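Local coordinates for CRISPR-associated protein CasA/Cse1 (Thermus thermophilus, PDB 4AN8) that serves as a subunit of the Cascade ribonucleoprotein complex in CRISPR adaptive immunity and probably helps this complex to recognise foreign DNA, at residues E398-V403 with K422-L427; D76-W81 with E326-E331; L117-P122 with G251-D256. One frame throughout, in Å; residues are numbered along the deposited sequence.

Contact 1: residues E398-V403 with K422-L427; sequences EVAKAV and KLANSL
Ala400 and Ala424, with CA atoms 5.3 Å apart, mark the nearest backbone approach of two helices whose local axes come within 8.7 Å and run 136° apart, about midway between perpendicular and antiparallel. Both belong to the helical bundle in the C-terminal part of Cse1: 398-403 closes the long helix 372-403, and 422-427 ends helix 417-426, with Leu427 the first residue to leave helical geometry. The short separation is consistent with an alanine on each side at the point of approach. The methyl of Ala400 points at the other helix and touches the methyl of Ala424, CB to CB 3.9 Å, and also meets the flank of Leu423. No hydrogen bond links the segments; the side chains that meet are all apolar. Leu423 carries CG anti to its backbone N (chi1 -169°), and its CD2 is the branch that reaches across. This methyl is pressed against Val403, with CD2 only 3.4 Å from CG1, tighter than normal van der Waals packing, and it also rests 3.5 Å from the carbonyl O of Ala400. One turn earlier on the first helix, Val399 meets Leu427 obliquely, its CG1 lying 3.8 Å from Leu427 CD1. The bundle continues around these residues: Val399 and Val403 also touch Ala485 of helix 483-499, while Leu427 packs on Phe475 of helix 453-476. At the helix end the carbonyl O of Leu423 accepts from Leu427 N and, apart from a weak bond from Ser426 N, from Ser426 OG at 2.9 Å, the hydroxyl lying 17° out of the carbonyl plane.

Contact 2: residues D76-W81 with E326-E331; sequences DVLDWW and ENLQGE
Leu328 projects from helix 320-333 toward Val77, Leu78 and Trp81 of helix 74-83, and its two methyls divide the work. CD2 is the more closely packed: Val77 CG1 lies 3.6 Å from it, and Trp81 CE3 meets it obliquely at 4.0 Å. CD1 turns to Leu78, where CG is 3.8 Å away, the two leucines sliding past each other in opposite directions. The first torsion of Trp81 (chi1 -172°) sets CG anti to the backbone N, and the six-membered ring then supplies the touching atom. Leu328 thus fits among residues i, i+1 and i+4 of the facing helix and contributes the largest share of the buried surface.

The local axes stay 10.9 Å apart and cross at -57°, an angle near that of a common class of ridges-into-grooves helix packing, and the wide spacing is filled by leucine, valine and tryptophan side chains. The pair belongs to the globular N-terminal part of Cse1, and helix 199-206 closes over the tight side, its Leu204 touching both Val77 and Trp81. Leu332, one residue beyond 326-331, adds to the cover of Leu78 and Trp81.

The opposite extreme is the margin at Glu331. Here Leu78 CD1 lies 3.6 Å from Glu331 CB, the two side chains crossing at about a right angle. Beyond CB the glutamate, partly exposed as a residue, bends at chi2 (-69°), and its carboxylate makes no hydrogen bond or salt bridge to 76-81; OE1 comes no nearer to Leu78 CD1 than 4.4 Å.

Contact 3: residues L117-P122 with G251-D256; sequences LPEENP and GVRLLD
Arg253 reaches from strand 250-256 to the carbonyl of Leu117, joining the loop 117-122 to one arm of an antiparallel beta-hairpin. The other arm is strand 261-273, whose Gly265 shares backbone hydrogen bonding with Arg253. At its base the arginine is apolar: CB rests 3.9 Å from Leu117 CB. The chain then bends at chi2 and again at chi3 (-61°), which swings NE toward the loop. NE gives a weak bond to Leu117 O, 3.2 Å long and with an N-H...O angle of 123°. CZ sits 3.6 Å from Glu119 CG, whose methylene approaches the guanidinium obliquely. NH2 donates to Leu117 O much more directly than NE; the modelled length is very short and doubtful as an exact value. The oxygen lies at the guanidinium edge, near its plane, and two donors converge on it. At the other tip, NH1 and Glu119 OE2 form a salt bridge whose hydrogen bond is weak, 3.4 Å long. The carboxylate plane stands 89° from that of the guanidinium, so the two groups do not pair side by side, and the poor order of Glu119 fits a loose hold. Leu255 CD2 lies over one guanidinium face, toward its rim.

Apolar contacts flank the polar group. Leu117 CD1 packs 3.5 Å from Gly251 C, beside a glycine whose missing CB would have pointed toward the loop. Further along, Leu255 CD1 lies 4.0 Å from Pro122 CB.

How the contacts relate
Contacts 1 and 2 are both buried helix-to-helix packing without a cross-segment hydrogen bond, yet the first pair meets at alanines and approaches more closely, whereas larger side chains fill the wider gap of the second. Contact 3 differs in kind: a partly exposed loop lies on a strand, and an arginine adds polar bonds to the apolar packing. None of them shares an element with another, and the centres of contacts 2 and 3 are about 44 Å apart. Contact 1, in the C-terminal bundle, lies on the other side of the chain's centre from contact 2. In sequence, both segments of contact 3 fall between those of contact 2, and contact 1 follows both.

Contact 1: residues E398-V403 with K422-L427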
ATOM      1  N   GLU A 398      -9.906  12.160 -32.449  1.00 35.10           N
ATOM      2  CA  GLU A 398     -10.418  12.837 -33.641  1.00 35.10           C
ATOM      3  C   GLU A 398      -9.648  14.149 -33.924  1.00 35.10           C
ATOM      4  O   GLU A 398      -9.416  14.509 -35.079  1.00 35.10           O
ATOM      5  CB  GLU A 398     -11.920  13.094 -33.528  1.00 68.63           C
ATOM      6  CG  GLU A 398     -12.773  11.838 -33.541  1.00 68.63           C
ATOM      7  CD  GLU A 398     -12.879  11.197 -34.926  1.00 68.63           C
ATOM      8  OE1 GLU A 398     -11.891  10.580 -35.381  1.00 68.63           O
ATOM      9  OE2 GLU A 398     -13.958  11.304 -35.558  1.00 68.63           O
ATOM     10  N   VAL A 399      -9.250  14.860 -32.874  1.00 36.32           N
ATOM     11  CA  VAL A 399      -8.405  16.028 -33.068  1.00 36.32           C
ATOM     12  C   VAL A 399      -7.104  15.627 -33.740  1.00 36.32           C
ATOM     13  O   VAL A 399      -6.757  16.164 -34.793  1.00 36.32           O
ATOM     14  CB  VAL A 399      -8.119  16.784 -31.757  1.00 30.20           C
ATOM     15  CG1 VAL A 399      -6.908  17.707 -31.929  1.00 30.20           C
ATOM     16  CG2 VAL A 399      -9.358  17.563 -31.331  1.00 30.20           C
ATOM     17  N   ALA A 400      -6.399  14.666 -33.148  1.00 42.31           N
ATOM     18  CA  ALA A 400      -5.128  14.218 -33.704  1.00 42.31           C
ATOM     19  C   ALA A 400      -5.256  13.832 -35.176  1.00 42.31           C
ATOM     20  O   ALA A 400      -4.418  14.199 -35.990  1.00 42.31           O
ATOM     21  CB  ALA A 400      -4.570  13.065 -32.905  1.00 30.39           C
ATOM     22  N   LYS A 401      -6.310  13.103 -35.521  1.00 45.00           N
ATOM     23  CA  LYS A 401      -6.506  12.667 -36.902  1.00 45.00           C
ATOM     24  C   LYS A 401      -6.788  13.840 -37.843  1.00 45.00           C
ATOM     25  O   LYS A 401      -6.297  13.871 -38.976  1.00 45.00           O
ATOM     26  CB  LYS A 401      -7.632  11.635 -36.994  1.00102.09           C
ATOM     27  CG  LYS A 401      -7.348  10.356 -36.225  1.00102.09           C
ATOM     28  CD  LYS A 401      -8.558   9.437 -36.194  1.00102.09           C
ATOM     29  CE  LYS A 401      -8.896   8.924 -37.584  1.00102.09           C
ATOM     30  NZ  LYS A 401      -9.964   7.883 -37.550  1.00102.09           N
ATOM     31  N   ALA A 402      -7.580  14.799 -37.374  1.00 51.77           N
ATOM     32  CA  ALA A 402      -7.889  15.979 -38.166  1.00 51.77           C
ATOM     33  C   ALA A 402      -6.615  16.750 -38.495  1.00 51.77           C
ATOM     34  O   ALA A 402      -6.454  17.267 -39.599  1.00 51.77           O
ATOM     35  CB  ALA A 402      -8.875  16.871 -37.431  1.00 41.83           C
ATOM     36  N   VAL A 403      -5.707  16.815 -37.533  1.00 51.78           N
ATOM     37  CA  VAL A 403      -4.456  17.529 -37.721  1.00 51.78           C
ATOM     38  C   VAL A 403      -3.554  16.895 -38.779  1.00 51.78           C
ATOM     39  O   VAL A 403      -3.056  17.574 -39.669  1.00 51.78           O
ATOM     40  CB  VAL A 403      -3.689  17.644 -36.391  1.00 43.87           C
ATOM     41  CG1 VAL A 403      -2.251  18.073 -36.623  1.00 43.87           C
ATOM     42  CG2 VAL A 403      -4.404  18.616 -35.463  1.00 43.87           C
ATOM     43  N   LYS A 422       2.151  10.684 -30.810  1.00125.69           N
ATOM     44  CA  LYS A 422       2.746  11.829 -30.129  1.00125.69           C
ATOM     45  C   LYS A 422       1.734  12.958 -29.990  1.00125.69           C
ATOM     46  O   LYS A 422       1.656  13.617 -28.951  1.00125.69           O
ATOM     47  CB  LYS A 422       3.971  12.337 -30.891  1.00145.37           C
ATOM     48  CG  LYS A 422       5.195  11.443 -30.795  1.00145.37           C
ATOM     49  CD  LYS A 422       6.416  12.144 -31.374  1.00145.37           C
ATOM     50  CE  LYS A 422       7.694  11.363 -31.110  1.00145.37           C
ATOM     51  NZ  LYS A 422       8.900  12.096 -31.591  1.00145.37           N
ATOM     52  N   LEU A 423       0.958  13.170 -31.046  1.00 82.73           N
ATOM     53  CA  LEU A 423       0.004  14.268 -31.082  1.00 82.73           C
ATOM     54  C   LEU A 423      -1.091  14.106 -30.029  1.00 82.73           C
ATOM     55  O   LEU A 423      -1.233  14.951 -29.148  1.00 82.73           O
ATOM     56  CB  LEU A 423      -0.595  14.409 -32.483  1.00 68.16           C
ATOM     57  CG  LEU A 423      -1.404  15.682 -32.725  1.00 68.16           C
ATOM     58  CD1 LEU A 423      -0.599  16.911 -32.351  1.00 68.16           C
ATOM     59  CD2 LEU A 423      -1.823  15.745 -34.168  1.00 68.16           C
ATOM     60  N   ALA A 424      -1.861  13.024 -30.114  1.00 81.25           N
ATOM     61  CA  ALA A 424      -2.937  12.788 -29.149  1.00 81.25           C
ATOM     62  C   ALA A 424      -2.396  12.770 -27.723  1.00 81.25           C
ATOM     63  O   ALA A 424      -3.003  13.323 -26.806  1.00 81.25           O
ATOM     64  CB  ALA A 424      -3.681  11.489 -29.461  1.00 50.65           C
ATOM     65  N   ASN A 425      -1.243  12.133 -27.547  1.00 89.84           N
ATOM     66  CA  ASN A 425      -0.605  12.066 -26.243  1.00 89.84           C
ATOM     67  C   ASN A 425      -0.196  13.445 -25.742  1.00 89.84           C
ATOM     68  O   ASN A 425      -0.300  13.728 -24.549  1.00 89.84           O
ATOM     69  CB  ASN A 425       0.605  11.131 -26.283  1.00110.52           C
ATOM     70  CG  ASN A 425       0.215   9.682 -26.513  1.00110.52           C
ATOM     71  OD1 ASN A 425      -0.942   9.376 -26.811  1.00110.52           O
ATOM     72  ND2 ASN A 425       1.182   8.780 -26.380  1.00110.52           N
ATOM     73  N   SER A 426       0.259  14.302 -26.656  1.00 72.21           N
ATOM     74  CA  SER A 426       0.721  15.634 -26.277  1.00 72.21           C
ATOM     75  C   SER A 426      -0.429  16.586 -25.947  1.00 72.21           C
ATOM     76  O   SER A 426      -0.236  17.571 -25.230  1.00 72.21           O
ATOM     77  CB  SER A 426       1.617  16.237 -27.359  1.00 61.00           C
ATOM     78  OG  SER A 426       0.857  16.791 -28.418  1.00 61.00           O
ATOM     79  N   LEU A 427      -1.624  16.293 -26.458  1.00 48.54           N
ATOM     80  CA  LEU A 427      -2.792  17.110 -26.141  1.00 48.54           C
ATOM     81  C   LEU A 427      -3.064  17.008 -24.650  1.00 48.54           C
ATOM     82  O   LEU A 427      -3.036  15.920 -24.096  1.00 48.54           O
ATOM     83  CB  LEU A 427      -4.011  16.642 -26.942  1.00 50.09           C
ATOM     84  CG  LEU A 427      -3.924  16.713 -28.473  1.00 50.09           C
ATOM     85  CD1 LEU A 427      -5.099  15.975 -29.103  1.00 50.09           C
ATOM     86  CD2 LEU A 427      -3.872  18.160 -28.958  1.00 50.09           C
TER

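Contact 2: residues D76-W81 with E326-E331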
ATOM      1  N   ASP A  76     -13.751  -5.904  21.352  1.00 34.07           N
ATOM      2  CA  ASP A  76     -12.458  -5.799  22.015  1.00 34.07           C
ATOM      3  C   ASP A  76     -11.671  -4.582  21.548  1.00 34.07           C
ATOM      4  O   ASP A  76     -11.035  -3.906  22.351  1.00 34.07           O
ATOM      5  CB  ASP A  76     -11.629  -7.063  21.802  1.00 45.29           C
ATOM      6  CG  ASP A  76     -12.313  -8.296  22.343  1.00 45.29           C
ATOM      7  OD1 ASP A  76     -13.172  -8.141  23.226  1.00 45.29           O
ATOM      8  OD2 ASP A  76     -12.017  -9.412  21.882  1.00 45.29           O
ATOM      9  N   VAL A  77     -11.706  -4.306  20.250  1.00 25.12           N
ATOM     10  CA  VAL A  77     -10.937  -3.192  19.709  1.00 25.12           C
ATOM     11  C   VAL A  77     -11.515  -1.899  20.268  1.00 25.12           C
ATOM     12  O   VAL A  77     -10.779  -0.978  20.622  1.00 25.12           O
ATOM     13  CB  VAL A  77     -10.965  -3.182  18.154  1.00 23.65           C
ATOM     14  CG1 VAL A  77     -10.269  -1.955  17.624  1.00 23.65           C
ATOM     15  CG2 VAL A  77     -10.282  -4.441  17.604  1.00 23.65           C
ATOM     16  N   LEU A  78     -12.843  -1.858  20.352  1.00 28.35           N
ATOM     17  CA  LEU A  78     -13.582  -0.727  20.901  1.00 28.35           C
ATOM     18  C   LEU A  78     -13.219  -0.461  22.360  1.00 28.35           C
ATOM     19  O   LEU A  78     -12.944   0.680  22.752  1.00 28.35           O
ATOM     20  CB  LEU A  78     -15.082  -1.003  20.798  1.00 57.94           C
ATOM     21  CG  LEU A  78     -15.783  -0.493  19.548  1.00 57.94           C
ATOM     22  CD1 LEU A  78     -17.205  -1.023  19.473  1.00 57.94           C
ATOM     23  CD2 LEU A  78     -15.766   1.033  19.559  1.00 57.94           C
ATOM     24  N   ASP A  79     -13.224  -1.519  23.159  1.00 37.73           N
ATOM     25  CA  ASP A  79     -12.718  -1.430  24.519  1.00 37.73           C
ATOM     26  C   ASP A  79     -11.365  -0.722  24.537  1.00 37.73           C
ATOM     27  O   ASP A  79     -11.200   0.280  25.228  1.00 37.73           O
ATOM     28  CB  ASP A  79     -12.565  -2.826  25.137  1.00 86.69           C
ATOM     29  CG  ASP A  79     -13.855  -3.349  25.736  1.00 86.69           C
ATOM     30  OD1 ASP A  79     -14.540  -2.577  26.436  1.00 86.69           O
ATOM     31  OD2 ASP A  79     -14.182  -4.536  25.514  1.00 86.69           O
ATOM     32  N   TRP A  80     -10.391  -1.248  23.793  1.00 31.31           N
ATOM     33  CA  TRP A  80      -9.045  -0.686  23.847  1.00 31.31           C
ATOM     34  C   TRP A  80      -9.061   0.754  23.395  1.00 31.31           C
ATOM     35  O   TRP A  80      -8.277   1.564  23.868  1.00 31.31           O
ATOM     36  CB  TRP A  80      -8.066  -1.503  23.004  1.00 25.57           C
ATOM     37  CG  TRP A  80      -8.065  -2.925  23.416  1.00 25.57           C
ATOM     38  CD1 TRP A  80      -8.384  -3.417  24.650  1.00 25.57           C
ATOM     39  CD2 TRP A  80      -7.752  -4.058  22.596  1.00 25.57           C
ATOM     40  NE1 TRP A  80      -8.275  -4.787  24.654  1.00 25.57           N
ATOM     41  CE2 TRP A  80      -7.895  -5.207  23.405  1.00 25.57           C
ATOM     42  CE3 TRP A  80      -7.357  -4.212  21.264  1.00 25.57           C
ATOM     43  CZ2 TRP A  80      -7.673  -6.493  22.920  1.00 25.57           C
ATOM     44  CZ3 TRP A  80      -7.130  -5.488  20.782  1.00 25.57           C
ATOM     45  CH2 TRP A  80      -7.286  -6.612  21.610  1.00 25.57           C
ATOM     46  N   TRP A  81      -9.955   1.069  22.473  1.00 31.64           N
ATOM     47  CA  TRP A  81     -10.106   2.440  22.020  1.00 31.64           C
ATOM     48  C   TRP A  81     -10.581   3.301  23.187  1.00 31.64           C
ATOM     49  O   TRP A  81     -10.026   4.358  23.449  1.00 31.64           O
ATOM     50  CB  TRP A  81     -11.114   2.530  20.866  1.00 26.98           C
ATOM     51  CG  TRP A  81     -11.157   3.870  20.250  1.00 26.98           C
ATOM     52  CD1 TRP A  81     -11.559   5.036  20.847  1.00 26.98           C
ATOM     53  CD2 TRP A  81     -10.774   4.219  18.907  1.00 26.98           C
ATOM     54  NE1 TRP A  81     -11.449   6.082  19.964  1.00 26.98           N
ATOM     55  CE2 TRP A  81     -10.972   5.610  18.766  1.00 26.98           C
ATOM     56  CE3 TRP A  81     -10.290   3.492  17.812  1.00 26.98           C
ATOM     57  CZ2 TRP A  81     -10.704   6.294  17.558  1.00 26.98           C
ATOM     58  CZ3 TRP A  81     -10.012   4.179  16.618  1.00 26.98           C
ATOM     59  CH2 TRP A  81     -10.223   5.560  16.507  1.00 26.98           C
ATOM     60  N   GLU A 326     -14.198   0.797   8.728  1.00 32.37           N
ATOM     61  CA  GLU A 326     -15.535   1.317   8.455  0.50 32.37           C
ATOM     62  C   GLU A 326     -16.508   0.917   9.572  1.00 32.37           C
ATOM     63  O   GLU A 326     -17.203   1.768  10.132  1.00 32.37           O
ATOM     64  CB  GLU A 326     -16.026   0.827   7.091  0.50 39.46           C
ATOM     65  CG  GLU A 326     -17.031   1.743   6.413  0.50 39.46           C
ATOM     66  CD  GLU A 326     -18.478   1.311   6.622  0.50 39.46           C
ATOM     67  OE1 GLU A 326     -18.724   0.311   7.335  0.50 39.46           O
ATOM     68  OE2 GLU A 326     -19.371   1.973   6.057  0.50 39.46           O
ATOM     69  N   ASN A 327     -16.546  -0.369   9.909  1.00 36.43           N
ATOM     70  CA  ASN A 327     -17.404  -0.858  10.983  1.00 36.43           C
ATOM     71  C   ASN A 327     -17.075  -0.186  12.327  1.00 36.43           C
ATOM     72  O   ASN A 327     -17.959   0.347  13.008  1.00 36.43           O
ATOM     73  CB  ASN A 327     -17.301  -2.379  11.076  1.00 40.52           C
ATOM     74  CG  ASN A 327     -18.182  -2.965  12.159  1.00 40.52           C
ATOM     75  OD1 ASN A 327     -17.686  -3.572  13.112  1.00 40.52           O
ATOM     76  ND2 ASN A 327     -19.503  -2.797  12.016  1.00 40.52           N
ATOM     77  N   LEU A 328     -15.801  -0.188  12.695  1.00 29.55           N
ATOM     78  CA  LEU A 328     -15.382   0.529  13.880  1.00 29.55           C
ATOM     79  C   LEU A 328     -15.847   1.994  13.857  1.00 29.55           C
ATOM     80  O   LEU A 328     -16.259   2.544  14.882  1.00 29.55           O
ATOM     81  CB  LEU A 328     -13.861   0.468  14.037  1.00 39.13           C
ATOM     82  CG  LEU A 328     -13.367   0.525  15.478  1.00 39.13           C
ATOM     83  CD1 LEU A 328     -13.912  -0.683  16.263  1.00 39.13           C
ATOM     84  CD2 LEU A 328     -11.829   0.561  15.538  1.00 39.13           C
ATOM     85  N   GLN A 329     -15.771   2.637  12.700  1.00 33.45           N
ATOM     86  CA  GLN A 329     -16.121   4.050  12.650  1.00 33.45           C
ATOM     87  C   GLN A 329     -17.602   4.261  12.965  1.00 33.45           C
ATOM     88  O   GLN A 329     -17.977   5.238  13.612  1.00 33.45           O
ATOM     89  CB  GLN A 329     -15.754   4.668  11.303  1.00 34.60           C
ATOM     90  CG  GLN A 329     -16.058   6.162  11.232  1.00 34.60           C
ATOM     91  CD  GLN A 329     -15.457   6.821  10.000  1.00 34.60           C
ATOM     92  OE1 GLN A 329     -14.715   7.789  10.113  1.00 34.60           O
ATOM     93  NE2 GLN A 329     -15.756   6.284   8.821  1.00 34.60           N
ATOM     94  N   GLY A 330     -18.438   3.336  12.504  1.00 42.01           N
ATOM     95  CA  GLY A 330     -19.854   3.355  12.828  1.00 42.01           C
ATOM     96  C   GLY A 330     -20.119   3.193  14.319  1.00 42.01           C
ATOM     97  O   GLY A 330     -20.874   3.961  14.907  1.00 42.01           O
ATOM     98  N   GLU A 331     -19.480   2.200  14.929  1.00 42.41           N
ATOM     99  CA  GLU A 331     -19.639   1.936  16.360  1.00 42.41           C
ATOM    100  C   GLU A 331     -19.122   3.089  17.241  1.00 42.41           C
ATOM    101  O   GLU A 331     -19.647   3.339  18.329  1.00 42.41           O
ATOM    102  CB  GLU A 331     -18.981   0.607  16.739  1.00 58.95           C
ATOM    103  CG  GLU A 331     -19.544  -0.599  15.986  1.00 58.95           C
ATOM    104  CD  GLU A 331     -20.973  -0.947  16.395  1.00 58.95           C
ATOM    105  OE1 GLU A 331     -21.196  -1.219  17.596  1.00 58.95           O
ATOM    106  OE2 GLU A 331     -21.875  -0.954  15.524  1.00 58.95           O
TER

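Contact 3: residues L117-P122 with G251-D256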
ATOM      1  N   LEU A 117      24.164 -17.904   6.146  1.00 33.54           N
ATOM      2  CA  LEU A 117      24.546 -17.406   4.837  1.00 33.54           C
ATOM      3  C   LEU A 117      26.021 -17.072   4.956  1.00 33.54           C
ATOM      4  O   LEU A 117      26.435 -16.476   5.935  1.00 33.54           O
ATOM      5  CB  LEU A 117      23.757 -16.151   4.473  1.00 23.09           C
ATOM      6  CG  LEU A 117      22.496 -16.363   3.635  1.00 23.09           C
ATOM      7  CD1 LEU A 117      21.689 -15.055   3.502  1.00 23.09           C
ATOM      8  CD2 LEU A 117      22.867 -16.953   2.273  1.00 23.09           C
ATOM      9  N   PRO A 118      26.828 -17.495   3.984  1.00 38.59           N
ATOM     10  CA  PRO A 118      28.250 -17.139   3.971  1.00 38.59           C
ATOM     11  C   PRO A 118      28.495 -15.631   3.887  1.00 38.59           C
ATOM     12  O   PRO A 118      27.703 -14.920   3.281  1.00 38.59           O
ATOM     13  CB  PRO A 118      28.781 -17.828   2.702  1.00 35.29           C
ATOM     14  CG  PRO A 118      27.584 -18.413   2.008  1.00 35.29           C
ATOM     15  CD  PRO A 118      26.511 -18.568   3.031  1.00 35.29           C
ATOM     16  N   GLU A 119      29.587 -15.160   4.484  1.00 56.81           N
ATOM     17  CA  GLU A 119      29.950 -13.746   4.440  1.00 56.81           C
ATOM     18  C   GLU A 119      30.760 -13.412   3.206  1.00 56.81           C
ATOM     19  O   GLU A 119      31.069 -12.250   2.962  1.00 56.81           O
ATOM     20  CB  GLU A 119      30.781 -13.364   5.664  1.00 92.65           C
ATOM     21  CG  GLU A 119      30.159 -13.737   6.990  1.00 92.65           C
ATOM     22  CD  GLU A 119      30.974 -13.250   8.166  1.00 92.65           C
ATOM     23  OE1 GLU A 119      31.702 -12.244   8.012  1.00 92.65           O
ATOM     24  OE2 GLU A 119      30.888 -13.878   9.240  1.00 92.65           O
ATOM     25  N   GLU A 120      31.123 -14.435   2.439  1.00 40.87           N
ATOM     26  CA  GLU A 120      32.002 -14.262   1.286  1.00 40.87           C
ATOM     27  C   GLU A 120      31.271 -13.803   0.031  1.00 40.87           C
ATOM     28  O   GLU A 120      30.208 -14.326  -0.314  1.00 40.87           O
ATOM     29  CB  GLU A 120      32.780 -15.547   0.998  1.00129.17           C
ATOM     30  CG  GLU A 120      34.282 -15.359   1.043  1.00129.17           C
ATOM     31  CD  GLU A 120      35.025 -16.434   0.282  1.00129.17           C
ATOM     32  OE1 GLU A 120      35.255 -16.249  -0.933  1.00129.17           O
ATOM     33  OE2 GLU A 120      35.380 -17.462   0.898  1.00129.17           O
ATOM     34  N   ASN A 121      31.868 -12.837  -0.663  1.00 50.84           N
ATOM     35  CA  ASN A 121      31.267 -12.293  -1.852  1.00 50.84           C
ATOM     36  C   ASN A 121      29.822 -11.795  -1.689  1.00 50.84           C
ATOM     37  O   ASN A 121      28.909 -12.253  -2.343  1.00 50.84           O
ATOM     38  CB  ASN A 121      31.445 -13.257  -3.010  1.00 75.97           C
ATOM     39  CG  ASN A 121      32.907 -13.628  -3.243  1.00 75.97           C
ATOM     40  OD1 ASN A 121      33.240 -14.784  -3.317  1.00 75.97           O
ATOM     41  ND2 ASN A 121      33.767 -12.643  -3.354  1.00 75.97           N
ATOM     42  N   PRO A 122      29.672 -10.843  -0.788  1.00 40.06           N
ATOM     43  CA  PRO A 122      28.406 -10.280  -0.369  1.00 40.06           C
ATOM     44  C   PRO A 122      27.846  -9.263  -1.323  1.00 40.06           C
ATOM     45  O   PRO A 122      28.517  -8.885  -2.213  1.00 40.06           O
ATOM     46  CB  PRO A 122      28.776  -9.634   0.944  1.00 40.22           C
ATOM     47  CG  PRO A 122      30.099  -9.237   0.764  1.00 40.22           C
ATOM     48  CD  PRO A 122      30.774 -10.184  -0.109  1.00 40.22           C
ATOM     49  N   GLY A 251      16.641 -14.803   1.485  1.00 19.69           N
ATOM     50  CA  GLY A 251      17.632 -15.068   2.512  1.00 19.82           C
ATOM     51  C   GLY A 251      18.515 -13.848   2.612  1.00 19.28           C
ATOM     52  O   GLY A 251      19.068 -13.384   1.613  1.00 20.58           O
ATOM     53  N   VAL A 252      18.652 -13.302   3.815  1.00 14.93           N
ATOM     54  CA  VAL A 252      19.505 -12.140   4.000  1.00 14.36           C
ATOM     55  C   VAL A 252      20.284 -12.337   5.270  1.00 13.58           C
ATOM     56  O   VAL A 252      19.759 -12.870   6.256  1.00 15.62           O
ATOM     57  CB  VAL A 252      18.682 -10.834   4.146  1.00 15.06           C
ATOM     58  CG1 VAL A 252      19.607  -9.665   4.486  1.00 15.06           C
ATOM     59  CG2 VAL A 252      17.874 -10.546   2.879  1.00 15.06           C
ATOM     60  N   ARG A 253      21.545 -11.920   5.255  1.00 26.74           N
ATOM     61  CA  ARG A 253      22.291 -11.789   6.497  1.00 27.16           C
ATOM     62  C   ARG A 253      23.127 -10.520   6.494  1.00 26.02           C
ATOM     63  O   ARG A 253      24.211 -10.480   5.881  1.00 27.46           O
ATOM     64  CB  ARG A 253      23.206 -12.983   6.751  1.00 43.72           C
ATOM     65  CG  ARG A 253      23.331 -13.263   8.224  1.00 43.72           C
ATOM     66  CD  ARG A 253      24.756 -13.246   8.711  1.00 43.72           C
ATOM     67  NE  ARG A 253      25.587 -14.246   8.054  1.00 43.72           N
ATOM     68  CZ  ARG A 253      26.886 -14.399   8.290  1.00 43.72           C
ATOM     69  NH1 ARG A 253      27.498 -13.622   9.176  1.00 43.72           N
ATOM     70  NH2 ARG A 253      27.574 -15.328   7.647  1.00 43.72           N
ATOM     71  N   LEU A 254      22.626  -9.498   7.184  1.00 21.62           N
ATOM     72  CA  LEU A 254      23.353  -8.237   7.295  1.00 20.71           C
ATOM     73  C   LEU A 254      24.689  -8.487   7.978  1.00 21.79           C
ATOM     74  O   LEU A 254      24.759  -9.211   8.961  1.00 21.97           O
ATOM     75  CB  LEU A 254      22.552  -7.238   8.111  1.00 18.53           C
ATOM     76  CG  LEU A 254      21.138  -7.031   7.607  1.00 18.53           C
ATOM     77  CD1 LEU A 254      20.382  -6.147   8.591  1.00 18.53           C
ATOM     78  CD2 LEU A 254      21.114  -6.445   6.176  1.00 18.53           C
ATOM     79  N   LEU A 255      25.740  -7.881   7.445  1.00 25.59           N
ATOM     80  CA  LEU A 255      27.068  -7.997   8.027  1.00 26.46           C
ATOM     81  C   LEU A 255      27.411  -6.731   8.853  1.00 25.83           C
ATOM     82  O   LEU A 255      27.343  -5.607   8.354  1.00 27.12           O
ATOM     83  CB  LEU A 255      28.106  -8.230   6.913  1.00 23.93           C
ATOM     84  CG  LEU A 255      27.812  -9.391   5.939  1.00 23.93           C
ATOM     85  CD1 LEU A 255      28.983  -9.634   4.947  1.00 23.93           C
ATOM     86  CD2 LEU A 255      27.476 -10.667   6.709  1.00 23.93           C
ATOM     87  N   ASP A 256      27.788  -6.930  10.112  1.00 34.46           N
ATOM     88  CA  ASP A 256      28.061  -5.830  11.021  1.00 34.20           C
ATOM     89  C   ASP A 256      29.481  -5.290  10.808  1.00 34.29           C
ATOM     90  O   ASP A 256      30.468  -6.000  11.037  1.00 35.80           O
ATOM     91  CB  ASP A 256      27.859  -6.326  12.461  1.00 25.70           C
ATOM     92  CG  ASP A 256      28.102  -5.245  13.514  1.00 25.70           C
ATOM     93  OD1 ASP A 256      28.318  -4.060  13.154  1.00 25.70           O
ATOM     94  OD2 ASP A 256      28.055  -5.602  14.722  1.00 25.70           O
TER